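Nigritoxine (Vibrio nigripulchritudo, PDB 5M41) acts as a bacterial toxin against crustaceans and insects, through an elongated chain with a new fold. Local coordinates at residues G82-F87 with V182-Y187; I283-D288 with R436-A441; I594-L599 with H650-R655; G612-D617 with R682-D687. One frame throughout, in Å; residues are numbered along the deposited sequence. Where two conformers were deposited one is given.

Contact 1 of 4, residues G82-F87 with V182-Y187; sequences GATNMF and VERLDY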
# COMPACT_ATOMS: atom_id res chain seq x y z
N GLY A 82 -34.72 -23.09 -29.28
CA GLY A 82 -34.11 -21.82 -29.69
C GLY A 82 -34.40 -20.73 -28.68
O GLY A 82 -35.02 -19.73 -29.01
N ALA A 83 -33.95 -20.91 -27.43
CA ALA A 83 -34.24 -19.96 -26.37
C ALA A 83 -33.09 -19.98 -25.37
O ALA A 83 -32.71 -21.05 -24.91
CB ALA A 83 -35.56 -20.34 -25.67
N THR A 84 -32.55 -18.82 -25.03
CA THR A 84 -31.39 -18.77 -24.13
C THR A 84 -31.81 -19.16 -22.71
O THR A 84 -32.91 -18.83 -22.28
CB THR A 84 -30.78 -17.38 -24.19
OG1 THR A 84 -30.51 -17.05 -25.56
CG2 THR A 84 -29.50 -17.28 -23.35
N ASN A 85 -30.98 -19.91 -22.00
CA ASN A 85 -31.23 -20.25 -20.58
C ASN A 85 -32.39 -21.22 -20.33
O ASN A 85 -32.82 -21.39 -19.18
CB ASN A 85 -31.48 -18.99 -19.76
CG ASN A 85 -30.27 -18.05 -19.73
OD1 ASN A 85 -29.13 -18.51 -19.56
ND2 ASN A 85 -30.50 -16.75 -19.89
N MET A 86 -32.94 -21.80 -21.39
CA MET A 86 -34.18 -22.58 -21.27
C MET A 86 -34.09 -23.94 -21.90
O MET A 86 -33.38 -24.14 -22.91
CB MET A 86 -35.35 -21.82 -21.90
CG MET A 86 -35.65 -20.48 -21.23
SD MET A 86 -36.89 -19.51 -22.11
CE MET A 86 -38.25 -20.68 -22.07
N PHE A 87 -34.79 -24.89 -21.28
CA PHE A 87 -34.89 -26.25 -21.78
C PHE A 87 -36.10 -26.90 -21.10
O PHE A 87 -36.66 -26.32 -20.20
CB PHE A 87 -33.59 -27.07 -21.50
CG PHE A 87 -33.20 -27.11 -20.04
CD1 PHE A 87 -33.65 -28.14 -19.20
CD2 PHE A 87 -32.38 -26.12 -19.49
CE1 PHE A 87 -33.29 -28.19 -17.86
CE2 PHE A 87 -32.01 -26.17 -18.14
CZ PHE A 87 -32.46 -27.21 -17.33
N VAL A 182 -24.39 -23.01 -23.52
CA VAL A 182 -23.25 -22.12 -23.82
C VAL A 182 -23.30 -21.70 -25.28
O VAL A 182 -23.17 -20.50 -25.59
CB VAL A 182 -21.90 -22.80 -23.50
CG1 VAL A 182 -20.71 -22.05 -24.14
CG2 VAL A 182 -21.74 -22.89 -21.98
N GLU A 183 -23.53 -22.67 -26.18
CA GLU A 183 -23.53 -22.34 -27.61
C GLU A 183 -24.75 -21.47 -27.94
O GLU A 183 -24.66 -20.61 -28.79
CB GLU A 183 -23.49 -23.62 -28.48
CG GLU A 183 -22.11 -24.28 -28.47
CD GLU A 183 -22.12 -25.78 -28.78
OE1 GLU A 183 -23.14 -26.48 -28.60
OE2 GLU A 183 -21.05 -26.30 -29.17
N ARG A 184 -25.87 -21.70 -27.27
CA ARG A 184 -27.06 -20.84 -27.47
C ARG A 184 -26.81 -19.39 -27.05
O ARG A 184 -27.17 -18.46 -27.76
CB ARG A 184 -28.30 -21.45 -26.78
CG ARG A 184 -29.48 -20.49 -26.65
CD ARG A 184 -30.07 -20.05 -27.99
NE ARG A 184 -30.86 -18.85 -27.79
CZ ARG A 184 -31.68 -18.32 -28.69
NH1 ARG A 184 -31.81 -18.86 -29.90
NH2 ARG A 184 -32.34 -17.21 -28.37
N LEU A 185 -26.18 -19.18 -25.89
CA LEU A 185 -25.88 -17.84 -25.43
C LEU A 185 -24.91 -17.14 -26.41
O LEU A 185 -25.09 -15.98 -26.76
CB LEU A 185 -25.33 -17.89 -23.98
CG LEU A 185 -24.84 -16.58 -23.36
CD1 LEU A 185 -26.00 -15.56 -23.38
CD2 LEU A 185 -24.27 -16.76 -21.95
N ASP A 186 -23.87 -17.85 -26.85
CA ASP A 186 -22.95 -17.27 -27.84
C ASP A 186 -23.71 -16.81 -29.10
O ASP A 186 -23.50 -15.72 -29.60
CB ASP A 186 -21.87 -18.27 -28.26
CG ASP A 186 -20.80 -18.48 -27.20
OD1 ASP A 186 -20.63 -17.64 -26.28
OD2 ASP A 186 -20.12 -19.52 -27.28
N TYR A 187 -24.59 -17.66 -29.61
CA TYR A 187 -25.40 -17.30 -30.76
C TYR A 187 -26.28 -16.10 -30.49
O TYR A 187 -26.40 -15.21 -31.32
CB TYR A 187 -26.27 -18.49 -31.18
CG TYR A 187 -27.33 -18.16 -32.21
CD1 TYR A 187 -26.99 -17.92 -33.54
CD2 TYR A 187 -28.69 -18.13 -31.86
CE1 TYR A 187 -27.97 -17.63 -34.50
CE2 TYR A 187 -29.68 -17.85 -32.81
CZ TYR A 187 -29.31 -17.61 -34.13
OH TYR A 187 -30.30 -17.33 -35.06

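Contact 2 of 4, residues I283-D288 with R436-A441; sequences IGAWID and RPIPTA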
# COMPACT_ATOMS: atom_id res chain seq x y z
N ILE A 283 5.08 -0.89 -16.20
CA ILE A 283 3.66 -1.21 -16.36
C ILE A 283 2.86 0.10 -16.40
O ILE A 283 1.95 0.24 -17.23
CB ILE A 283 3.14 -2.17 -15.25
CG1 ILE A 283 3.90 -3.51 -15.23
CG2 ILE A 283 1.64 -2.41 -15.40
CD1 ILE A 283 3.92 -4.28 -16.55
N GLY A 284 3.22 1.06 -15.54
CA GLY A 284 2.52 2.35 -15.46
C GLY A 284 1.01 2.17 -15.29
O GLY A 284 0.20 2.66 -16.10
N ALA A 285 0.64 1.46 -14.23
CA ALA A 285 -0.78 1.10 -14.03
C ALA A 285 -1.67 2.28 -13.64
O ALA A 285 -2.86 2.34 -14.03
CB ALA A 285 -0.90 -0.05 -13.02
N TRP A 286 -1.09 3.24 -12.91
CA TRP A 286 -1.86 4.29 -12.23
C TRP A 286 -1.51 5.70 -12.64
O TRP A 286 -0.35 6.02 -12.84
CB TRP A 286 -1.70 4.12 -10.72
CG TRP A 286 -2.21 2.76 -10.27
CD1 TRP A 286 -1.47 1.68 -9.82
CD2 TRP A 286 -3.61 2.29 -10.28
NE1 TRP A 286 -2.28 0.62 -9.51
CE2 TRP A 286 -3.58 0.92 -9.77
CE3 TRP A 286 -4.83 2.86 -10.60
CZ2 TRP A 286 -4.73 0.16 -9.62
CZ3 TRP A 286 -6.00 2.10 -10.45
CH2 TRP A 286 -5.95 0.78 -9.97
N ILE A 287 -2.54 6.54 -12.78
CA ILE A 287 -2.38 7.95 -13.12
C ILE A 287 -2.75 8.76 -11.89
O ILE A 287 -3.87 8.67 -11.39
CB ILE A 287 -3.35 8.39 -14.25
CG1 ILE A 287 -3.11 7.60 -15.53
CG2 ILE A 287 -3.27 9.91 -14.51
CD1 ILE A 287 -4.33 7.55 -16.44
N ASP A 288 -1.82 9.59 -11.42
CA ASP A 288 -2.08 10.50 -10.31
C ASP A 288 -3.30 11.37 -10.53
O ASP A 288 -3.57 11.80 -11.65
CB ASP A 288 -0.86 11.40 -10.09
CG ASP A 288 0.04 10.91 -8.96
OD1 ASP A 288 0.55 11.78 -8.24
OD2 ASP A 288 0.22 9.68 -8.79
N ARG A 436 -2.81 -10.81 -14.53
CA ARG A 436 -1.77 -10.55 -13.54
C ARG A 436 -2.29 -9.61 -12.45
O ARG A 436 -3.14 -8.77 -12.73
CB ARG A 436 -0.55 -9.87 -14.20
CG ARG A 436 0.02 -10.58 -15.42
CD ARG A 436 1.35 -9.97 -15.84
NE ARG A 436 2.28 -10.98 -16.34
CZ ARG A 436 3.55 -10.74 -16.65
NH1 ARG A 436 4.04 -9.52 -16.52
NH2 ARG A 436 4.32 -11.72 -17.09
N PRO A 437 -1.75 -9.71 -11.23
CA PRO A 437 -2.12 -8.70 -10.26
C PRO A 437 -1.68 -7.27 -10.68
O PRO A 437 -0.64 -7.09 -11.31
CB PRO A 437 -1.39 -9.14 -8.98
CG PRO A 437 -0.33 -10.08 -9.45
CD PRO A 437 -0.95 -10.79 -10.62
N ILE A 438 -2.49 -6.28 -10.35
CA ILE A 438 -2.11 -4.89 -10.60
C ILE A 438 -1.02 -4.47 -9.60
O ILE A 438 -1.16 -4.68 -8.40
CB ILE A 438 -3.30 -3.90 -10.57
CG1 ILE A 438 -4.52 -4.50 -11.30
CG2 ILE A 438 -2.86 -2.57 -11.22
CD1 ILE A 438 -5.69 -3.54 -11.50
N PRO A 439 0.09 -3.89 -10.10
CA PRO A 439 1.13 -3.35 -9.22
C PRO A 439 0.58 -2.25 -8.32
O PRO A 439 -0.43 -1.60 -8.64
CB PRO A 439 2.16 -2.76 -10.20
CG PRO A 439 1.93 -3.48 -11.48
CD PRO A 439 0.45 -3.78 -11.52
N THR A 440 1.24 -2.03 -7.20
CA THR A 440 0.87 -0.96 -6.30
C THR A 440 1.12 0.41 -6.96
O THR A 440 1.98 0.56 -7.82
CB THR A 440 1.62 -1.03 -4.96
OG1 THR A 440 1.15 0.04 -4.12
CG2 THR A 440 3.15 -0.94 -5.16
N ALA A 441 0.29 1.38 -6.61
CA ALA A 441 0.52 2.74 -7.03
C ALA A 441 1.63 3.38 -6.21
O ALA A 441 2.18 4.39 -6.63
CB ALA A 441 -0.74 3.55 -6.91

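Contact 3 of 4, residues I594-L599 with H650-R655; sequences ISNNHL and HFRTDR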
# COMPACT_ATOMS: atom_id res chain seq x y z
N ILE A 594 39.51 30.19 13.66
CA ILE A 594 39.31 29.00 14.48
C ILE A 594 40.53 28.10 14.42
O ILE A 594 41.41 28.29 13.58
CB ILE A 594 38.08 28.19 14.00
CG1 ILE A 594 38.34 27.57 12.61
CG2 ILE A 594 36.82 29.07 14.05
CD1 ILE A 594 37.17 26.78 12.04
N SER A 595 40.58 27.11 15.30
CA SER A 595 41.61 26.08 15.22
C SER A 595 41.06 24.69 15.56
O SER A 595 39.98 24.55 16.11
CB SER A 595 42.82 26.44 16.10
OG SER A 595 42.52 26.27 17.47
N ASN A 596 41.84 23.66 15.24
CA ASN A 596 41.48 22.27 15.52
C ASN A 596 40.15 21.86 14.88
O ASN A 596 39.44 21.00 15.40
CB ASN A 596 41.49 22.01 17.04
CG ASN A 596 41.51 20.53 17.38
OD1 ASN A 596 42.37 19.78 16.91
ND2 ASN A 596 40.58 20.11 18.23
N ASN A 597 39.81 22.49 13.75
CA ASN A 597 38.59 22.14 13.03
C ASN A 597 38.61 20.67 12.64
O ASN A 597 39.59 20.20 12.06
CB ASN A 597 38.47 23.01 11.78
CG ASN A 597 37.13 22.87 11.09
OD1 ASN A 597 36.16 22.32 11.64
ND2 ASN A 597 37.05 23.39 9.86
N HIS A 598 37.57 19.93 13.01
CA HIS A 598 37.51 18.49 12.68
C HIS A 598 36.10 17.97 12.69
O HIS A 598 35.22 18.56 13.33
CB HIS A 598 38.37 17.66 13.63
CG HIS A 598 37.89 17.68 15.07
ND1 HIS A 598 38.17 18.72 15.91
CD2 HIS A 598 37.15 16.76 15.80
CE1 HIS A 598 37.61 18.47 17.11
NE2 HIS A 598 36.99 17.27 17.05
N LEU A 599 35.87 16.87 11.96
CA LEU A 599 34.57 16.19 11.91
C LEU A 599 34.60 15.03 12.89
O LEU A 599 35.61 14.31 12.98
CB LEU A 599 34.26 15.68 10.49
CG LEU A 599 32.84 15.08 10.28
CD1 LEU A 599 32.30 15.46 8.91
CD2 LEU A 599 32.81 13.57 10.51
N HIS A 650 37.43 10.74 14.79
CA HIS A 650 37.67 12.08 14.25
C HIS A 650 38.33 12.07 12.90
O HIS A 650 39.24 11.27 12.64
CB HIS A 650 38.51 12.92 15.23
CG HIS A 650 37.97 12.90 16.65
ND1 HIS A 650 36.83 13.53 17.00
CD2 HIS A 650 38.45 12.27 17.81
CE1 HIS A 650 36.59 13.32 18.33
NE2 HIS A 650 37.59 12.57 18.82
N PHE A 651 37.88 12.96 12.02
CA PHE A 651 38.47 13.19 10.71
C PHE A 651 38.83 14.66 10.61
O PHE A 651 38.13 15.51 11.17
CB PHE A 651 37.46 12.93 9.60
CG PHE A 651 36.98 11.50 9.49
CD1 PHE A 651 37.48 10.68 8.48
CD2 PHE A 651 35.96 11.02 10.29
CE1 PHE A 651 37.01 9.38 8.32
CE2 PHE A 651 35.48 9.73 10.14
CZ PHE A 651 36.00 8.91 9.15
N ARG A 652 39.90 14.99 9.89
CA ARG A 652 40.30 16.40 9.71
C ARG A 652 41.01 16.54 8.37
O ARG A 652 41.45 15.54 7.80
CB ARG A 652 41.17 16.92 10.87
CG ARG A 652 41.87 15.81 11.66
CD ARG A 652 42.83 16.26 12.74
NE ARG A 652 42.25 17.16 13.73
CZ ARG A 652 41.66 16.78 14.86
NH1 ARG A 652 41.53 15.51 15.17
NH2 ARG A 652 41.18 17.70 15.68
N THR A 653 41.10 17.77 7.85
CA THR A 653 41.80 17.99 6.60
C THR A 653 43.30 18.03 6.87
O THR A 653 43.74 18.29 8.00
CB THR A 653 41.41 19.31 5.92
OG1 THR A 653 41.86 20.41 6.72
CG2 THR A 653 39.90 19.42 5.75
N ASP A 654 44.08 17.79 5.83
CA ASP A 654 45.52 17.94 5.92
C ASP A 654 45.97 19.35 6.38
O ASP A 654 46.85 19.48 7.24
CB ASP A 654 46.19 17.57 4.60
CG ASP A 654 47.69 17.64 4.69
OD1 ASP A 654 48.28 16.76 5.34
OD2 ASP A 654 48.26 18.60 4.13
N ARG A 655 45.36 20.39 5.80
CA ARG A 655 45.78 21.75 6.05
C ARG A 655 45.41 22.23 7.46
O ARG A 655 46.03 23.16 7.99
CB ARG A 655 45.19 22.69 4.99
CG ARG A 655 43.73 23.01 5.19
CD ARG A 655 43.15 23.80 4.01
NE ARG A 655 41.69 23.92 4.10
CZ ARG A 655 40.81 22.98 3.70
NH1 ARG A 655 41.24 21.83 3.19
NH2 ARG A 655 39.51 23.20 3.83
O HOH W 1 40.45 16.96 18.51
O HOH W 2 39.67 19.71 9.28
O HOH W 3 42.19 19.68 13.07

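Contact 4 of 4, residues G612-D617 with R682-D687; sequences GKKTGD and RKVKND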
# COMPACT_ATOMS: atom_id res chain seq x y z
N GLY A 612 20.80 -2.01 15.61
CA GLY A 612 19.35 -2.08 15.70
C GLY A 612 18.72 -2.27 14.34
O GLY A 612 17.89 -3.17 14.15
N LYS A 613 19.09 -1.40 13.40
CA LYS A 613 18.58 -1.49 12.03
C LYS A 613 19.00 -2.78 11.32
O LYS A 613 18.26 -3.27 10.46
CB LYS A 613 19.02 -0.29 11.20
CG LYS A 613 18.26 0.98 11.52
CD LYS A 613 16.76 0.83 11.27
CE LYS A 613 16.37 1.25 9.86
NZ LYS A 613 14.90 1.49 9.77
N LYS A 614 20.16 -3.33 11.68
CA LYS A 614 20.66 -4.59 11.09
C LYS A 614 19.75 -5.79 11.33
O LYS A 614 19.72 -6.70 10.51
CB LYS A 614 22.05 -4.95 11.62
CG LYS A 614 23.18 -4.35 10.82
CD LYS A 614 24.52 -4.48 11.54
CE LYS A 614 24.88 -5.92 11.91
NZ LYS A 614 26.34 -5.98 12.25
N THR A 615 19.02 -5.80 12.44
CA THR A 615 18.08 -6.88 12.74
C THR A 615 16.94 -6.95 11.72
O THR A 615 16.26 -7.98 11.61
CB THR A 615 17.45 -6.74 14.14
OG1 THR A 615 16.61 -5.58 14.16
CG2 THR A 615 18.53 -6.68 15.24
N GLY A 616 16.73 -5.85 11.00
CA GLY A 616 15.59 -5.74 10.09
C GLY A 616 14.32 -5.31 10.79
O GLY A 616 13.33 -5.01 10.14
N ASP A 617 14.36 -5.27 12.13
CA ASP A 617 13.22 -4.83 12.93
C ASP A 617 13.67 -3.97 14.13
O ASP A 617 13.67 -4.43 15.28
CB ASP A 617 12.39 -6.03 13.39
CG ASP A 617 11.05 -5.64 14.02
OD1 ASP A 617 10.80 -4.44 14.29
OD2 ASP A 617 10.23 -6.56 14.26
N ARG A 682 23.40 -5.50 5.32
CA ARG A 682 22.48 -5.50 4.16
C ARG A 682 21.06 -5.00 4.46
O ARG A 682 20.51 -4.20 3.70
CB ARG A 682 22.42 -6.87 3.45
CG ARG A 682 22.10 -8.04 4.37
CD ARG A 682 22.20 -9.40 3.67
NE ARG A 682 22.66 -10.40 4.63
CZ ARG A 682 23.91 -10.87 4.69
NH1 ARG A 682 24.83 -10.47 3.82
NH2 ARG A 682 24.24 -11.77 5.62
N LYS A 683 20.49 -5.44 5.58
CA LYS A 683 19.10 -5.09 5.90
C LYS A 683 18.85 -3.59 6.13
O LYS A 683 17.73 -3.12 5.94
CB LYS A 683 18.59 -5.89 7.09
CG LYS A 683 18.29 -7.34 6.76
CD LYS A 683 17.79 -8.08 7.98
CE LYS A 683 17.46 -9.52 7.64
NZ LYS A 683 17.11 -10.27 8.88
N VAL A 684 19.89 -2.85 6.52
CA VAL A 684 19.79 -1.39 6.71
C VAL A 684 19.31 -0.76 5.40
O VAL A 684 18.54 0.20 5.40
CB VAL A 684 21.13 -0.77 7.18
CG1 VAL A 684 21.02 0.74 7.39
CG2 VAL A 684 21.62 -1.44 8.45
N LYS A 685 19.74 -1.35 4.29
CA LYS A 685 19.40 -0.87 2.96
C LYS A 685 17.90 -0.97 2.62
O LYS A 685 17.45 -0.27 1.72
CB LYS A 685 20.22 -1.63 1.91
CG LYS A 685 20.78 -0.75 0.81
CD LYS A 685 21.56 -1.61 -0.18
CE LYS A 685 22.42 -0.75 -1.09
NZ LYS A 685 23.28 -1.59 -1.98
N ASN A 686 17.15 -1.81 3.33
CA ASN A 686 15.69 -1.87 3.21
C ASN A 686 15.01 -0.54 3.57
O ASN A 686 13.93 -0.23 3.06
CB ASN A 686 15.09 -2.94 4.12
CG ASN A 686 15.47 -4.35 3.70
OD1 ASN A 686 15.89 -4.59 2.57
ND2 ASN A 686 15.28 -5.31 4.60
N ASP A 687 15.64 0.22 4.46
CA ASP A 687 15.13 1.55 4.79
C ASP A 687 16.00 2.62 4.10
O ASP A 687 16.91 3.20 4.71
CB ASP A 687 15.08 1.73 6.31
CG ASP A 687 14.39 3.01 6.75
OD1 ASP A 687 14.11 3.92 5.94
OD2 ASP A 687 14.13 3.11 7.97
O HOH W 4 21.52 -6.75 8.22

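Contact 1 of 4, residues G82-F87 with V182-Y187
Gly82 opens the segment by lying over one face of the Arg184 guanidinium: its C sits 3.4 Å from Arg184 NH1, displaced toward the rim of the flat group. Ala83 follows, with its backbone N above the middle of the same face, so the peptide between Gly82 and Ala83 is laid across the guanidinium, while the methyl group of Ala83 points away. Thr84 carries the polar grip. Its OG1, anti to the carbonyl carbon (chi1 -54°), takes the N-H of Arg184 NE at 2.9 Å, nearly straight at 162° and in the guanidinium plane. The arginine gets there with CG anti to its backbone N and a bend at chi2, and NH2 goes on to a salt bridge with Glu135. OG1 is also hydrogen-bonded to His188, one turn further along helix 177-191. On the other branch of Thr84, CG2 packs against Leu185 CD1 at 3.9 Å, and Leu185 itself reaches Leu199 and Leu202 of helix 195-203. Residues Ala83 to Met86 form a type II beta turn, the hairpin corner that leads from strand 77-80 into strand 86-90 of an antiparallel sheet, and this corner is what the helix meets. Asn85, with the positive phi of the turn, sends its amide to Tyr41, Asn130 and the carbonyl of Leu202; from Met86 the chain runs on as strand, against Leu100 and Asn102.

Contact 2 of 4, residues I283-D288 with R436-A441
Trp286 is where the two segments fit most closely. Its CG is anti to the carbonyl carbon (chi1 -60°), which swings the indole over toward the chain at 438-441, and NE1 gives its N-H to Pro439 O at 3.0 Å. The acceptor lies in the ring plane, and the donor sits almost on the C=O axis, at 163°, so the bond meets the carbonyl head-on. The methyl groups of two neighbours close in beside it. Ala441 CB comes within 3.5 Å of Trp286 CD1, on the pyrrole part of the indole, while Ile438 CG2 touches Trp286 CZ2 at 3.7 Å and reaches NE1 equally closely. That same CG2, anti to the backbone N of Ile438, also packs on Ala285 CB at 3.7 Å, so one methyl branch fills the corner between alanine and indole.

Ala285, Ile438, Pro439 and Ala441 are buried, though the indole is not wholly so. Toward Ile283, the last residue of helix 277-283 and partly exposed, the fit slackens: its CG2 meets Pro439 CG at 4.1 Å, the side chains crossing at about a right angle. Gly284 turns the chain out of the helix with positive phi. The contact joins the start of strand 286-288, which pairs with strand 340-348, and the residues before it to the chain leaving strand 435-437 of a separate three-stranded sheet. One directional bond is set among methyl and proline carbons, so apolar contact makes up most of the touching surface, and the indole N-H probably helps fix the rotation of the ring while satisfying a proline carbonyl.

Contact 3 of 4, residues I594-L599 with H650-R655
Arg652 can be followed outward from a CB that lies 3.8 Å from Asn597 O, close to His598 CB. Its chi1 is far from staggered, chi2 is extended, and the chain then bends at chi3 (56°), which folds the guanidinium back alongside the imidazole of His598, the two planes 30° apart. NE gives its N-H to a water 2.6 Å away, and that water donates to Asn597 O. CZ lies 3.6 Å from His598 CB, which sits over one face of the guanidinium. NH1 turns to a salt bridge with Asp715. NH2, at the tip, lies 2.7 Å from Asn596 OD1, and it donates to a water that also accepts from Asn596 ND2. The imidazole is held by its own segment: His598 ND1 donates to Asn596 O at 2.7 Å, almost straight at 173°. The nearby arginine charge would probably disfavour a second proton on this ring. His598 CD2 comes within 3.5 Å of His650 ND1, the rings side by side and meeting obliquely; His650 ND1 is bonded to Thr600.

Leu599 and Phe651 form an antiparallel hydrogen-bonded pair, each N bonded to the other's O at 2.8 Å, and their side chains pack on Leu667 of helix 667-676. Strand 649-652 lies between strands 594-601 and 713-715 in a six-stranded antiparallel sheet; residues on both sides of the corner at Asn596 bond to strand 583-589, Ser595 to Thr588 and His598 to Ser586.

Contact 4 of 4, residues G612-D617 with R682-D687
This is a helix-end contact, in which the C-terminal turn of helix 603-614 packs against the 3-10 segment at 682-686 that precedes helix 688-704. A salt bridge, a small apolar patch and a bridging water join the two. Just past the helix, Thr615 OG1 accepts from Asp617 N, an ST turn, and donates to Gly612 O at 2.7 Å. Gly616 follows with positive phi and lets the chain leave the helix, and Asp617 then serves as N-cap of the next helix, its OD1 receiving Asn620 N.

Val684 makes the apolar centre. Its CG2, anti to the carbonyl carbon, lies 4.0 Å from Lys613 CB and about as far from Lys614 CG, while Leu691 of helix 688-704 also touches this valine. Lys683, extended beyond CG, runs along the helix end, its CD 3.5 Å from Lys614 O and 3.8 Å from Gly616 CA. The carbonyl of Lys614 has its own partner, a water that donates to it and accepts from Lys683 N, so the two backbones are linked through a single solvent molecule. The ammonium of Lys614 turns elsewhere, to Asn732, Val729 O and Glu611.

Farther along the segment, Asp687 is the N-cap of helix 688-704, and its two oxygens divide the work: OD1 takes Ala690 N, while OD2, through its anti lone pair, receives Lys613 NZ at 2.5 Å, at the end of a lysine chain bent at chi2 and chi3.

Overall arrangement
Spread along an elongated chain, the four contacts are separate sites: contacts 1 and 3 are farthest apart, their centres about 88 Å from each other on opposite sides of the chain's centre. Both are buried and both bring an arginine guanidinium face to the partner segment, under a peptide in contact 1 and beside a tilted imidazole in contact 3, yet contact 1 sets a helix on a hairpin corner, whereas contact 3 is true strand pairing. Contact 2, nearest the middle, is partly buried and mostly apolar. Contact 4 is the most exposed and adds a salt bridge and a water to a small apolar patch at helix ends. Strand 594-601 of contact 3 runs into helix 603-614 of contact 4.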